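Local coordinates for aerotolerance-related membrane protein (Bacteroides fragilis, PDB 4JDU), which binds calcium through the von Willebrand factor type A domain of a membrane protein named for a link to aerotolerance, at residues M74-E77 against S78-P81. The protein carries 6 engineered substitutions. Residues are numbered along the deposited sequence; the frame is centred on the assembly and turned at random. Where two conformers were deposited one is given.
Sequences MFLE and SISP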
HETATM    1  N   MSE A  74       0.252   7.395 -14.455  1.00 26.54           N
HETATM    2  CA  MSE A  74      -0.678   6.896 -15.466  1.00 21.56           C
HETATM    3  C   MSE A  74      -1.272   5.524 -15.122  1.00 24.53           C
HETATM    4  O   MSE A  74      -2.458   5.275 -15.362  1.00 26.23           O
HETATM    5  CB  MSE A  74      -0.005   6.899 -16.839  1.00 27.71           C
HETATM    6  CG  MSE A  74       0.414   8.297 -17.293  1.00 30.70           C
HETATM    7 SE   MSE A  74      -1.123   9.483 -17.531  0.48 37.39          SE
HETATM    8  CE  MSE A  74      -1.146  10.401 -15.810  1.00 35.56           C
ATOM      9  N   PHE A  75      -0.463   4.646 -14.540  1.00 18.75           N
ATOM     10  CA  PHE A  75      -0.955   3.358 -14.065  1.00 17.68           C
ATOM     11  C   PHE A  75      -2.074   3.518 -13.026  1.00 19.42           C
ATOM     12  O   PHE A  75      -3.013   2.722 -12.983  1.00 18.17           O
ATOM     13  CB  PHE A  75       0.194   2.524 -13.486  1.00 17.86           C
ATOM     14  CG  PHE A  75       0.939   1.703 -14.510  1.00 16.69           C
ATOM     15  CD1 PHE A  75       1.863   2.293 -15.365  1.00 22.28           C
ATOM     16  CD2 PHE A  75       0.728   0.337 -14.592  1.00 20.39           C
ATOM     17  CE1 PHE A  75       2.552   1.532 -16.296  1.00 24.24           C
ATOM     18  CE2 PHE A  75       1.412  -0.430 -15.521  1.00 20.63           C
ATOM     19  CZ  PHE A  75       2.321   0.168 -16.373  1.00 19.18           C
ATOM     20  N   LEU A  76      -1.983   4.548 -12.187  1.00 17.88           N
ATOM     21  CA  LEU A  76      -3.043   4.798 -11.207  1.00 15.85           C
ATOM     22  C   LEU A  76      -4.431   4.924 -11.840  1.00 18.88           C
ATOM     23  O   LEU A  76      -5.403   4.405 -11.296  1.00 17.68           O
ATOM     24  CB  LEU A  76      -2.737   6.056 -10.386  1.00 16.17           C
ATOM     25  CG  LEU A  76      -1.450   6.003  -9.565  1.00 18.07           C
ATOM     26  CD1 LEU A  76      -1.161   7.394  -8.987  1.00 19.44           C
ATOM     27  CD2 LEU A  76      -1.566   4.971  -8.453  1.00 18.54           C
ATOM     28  N   GLU A  77      -4.528   5.598 -12.985  1.00 18.80           N
ATOM     29  CA  GLU A  77      -5.826   5.850 -13.606  1.00 20.50           C
ATOM     30  C   GLU A  77      -6.552   4.572 -14.014  1.00 20.20           C
ATOM     31  O   GLU A  77      -7.787   4.523 -14.011  1.00 21.13           O
ATOM     32  CB  GLU A  77      -5.684   6.784 -14.817  1.00 24.72           C
ATOM     33  CG  GLU A  77      -6.366   6.267 -16.093  1.00 43.86           C
ATOM     34  CD  GLU A  77      -7.198   7.316 -16.807  1.00 54.60           C
ATOM     35  OE1 GLU A  77      -8.399   7.061 -17.051  1.00 57.95           O
ATOM     36  OE2 GLU A  77      -6.652   8.390 -17.137  1.00 59.57           O
ATOM     37  N   SER A  78      -5.782   3.532 -14.329  1.00 19.36           N
ATOM     38  CA  SER A  78      -6.392   2.318 -14.864  0.63 18.11           C
ATOM     39  C   SER A  78      -6.551   1.202 -13.833  1.00 17.06           C
ATOM     40  O   SER A  78      -7.002   0.108 -14.175  1.00 17.88           O
ATOM     41  CB  SER A  78      -5.619   1.819 -16.085  0.63 20.74           C
ATOM     42  OG  SER A  78      -4.283   1.543 -15.729  0.63 20.65           O
ATOM     43  N   ILE A  79      -6.228   1.489 -12.573  1.00 16.71           N
ATOM     44  CA  ILE A  79      -6.365   0.486 -11.509  1.00 17.54           C
ATOM     45  C   ILE A  79      -7.800  -0.041 -11.460  1.00 16.63           C
ATOM     46  O   ILE A  79      -8.777   0.733 -11.489  1.00 20.43           O
ATOM     47  CB  ILE A  79      -5.903   1.019 -10.151  1.00 17.56           C
ATOM     48  CG1 ILE A  79      -4.374   1.097 -10.113  1.00 20.23           C
ATOM     49  CG2 ILE A  79      -6.394   0.119  -9.004  1.00 19.81           C
ATOM     50  CD1 ILE A  79      -3.842   1.794  -8.898  1.00 24.26           C
ATOM     51  N   SER A  80      -7.930  -1.366 -11.417  1.00 17.53           N
ATOM     52  CA  SER A  80      -9.227  -2.028 -11.498  1.00 19.71           C
ATOM     53  C   SER A  80      -9.327  -3.133 -10.455  1.00 19.56           C
ATOM     54  O   SER A  80      -8.856  -4.252 -10.686  1.00 20.34           O
ATOM     55  CB  SER A  80      -9.419  -2.641 -12.891  1.00 21.45           C
ATOM     56  OG  SER A  80     -10.694  -3.270 -13.013  1.00 21.71           O
ATOM     57  N   PRO A  81      -9.954  -2.834  -9.308  1.00 19.94           N
ATOM     58  CA  PRO A  81     -10.148  -3.859  -8.278  1.00 21.62           C
ATOM     59  C   PRO A  81     -11.006  -5.023  -8.795  1.00 24.27           C
ATOM     60  O   PRO A  81     -10.924  -6.111  -8.239  1.00 35.24           O
ATOM     61  CB  PRO A  81     -10.886  -3.104  -7.168  1.00 23.70           C
ATOM     62  CG  PRO A  81     -10.508  -1.670  -7.383  1.00 20.55           C
ATOM     63  CD  PRO A  81     -10.436  -1.512  -8.870  1.00 20.24           C
TER
HETATM   64  O   HOH W   1      -2.948   0.052 -13.369  1.00 19.63           O
HETATM   65  O   HOH W   2      -9.626   2.655 -13.371  1.00 27.55           O
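L76 and I79 meet through their methyl ends where helix 69-77 of the von Willebrand factor type A domain runs out into a loop. The two side chains run alongside each other, both turned in one direction, and touch at L76 CD2 and I79 CD1, 3.9 Å apart. In both, the first torsion sets CG or CG1 anti to the carbonyl carbon; for I79 (chi1 -74°) this brings CG1 back over the last turn, 3.6 Å from F75 O. Both residues are buried. L76 also packs on M52 of strand 49-55 and on I38 and S39 of helix 37-43, so L76 joins the helix end to that strand and helix.

The backbone closes with i to i+3 hydrogen bonds. S78 N donates to F75 O at 3.2 Å. I79 N donates to L76 O with an N-H...O angle of 164°, against 144° for the S78 bond. Each N lies well above the plane of the carbonyl that accepts its bond. In one of two S78 conformers, a water bridges OG to F75 O; the other copy makes this bridge doubtful. A second water spans the helix end and the loop, donating to E77 O at 2.7 Å and to I79 O at 2.8 Å.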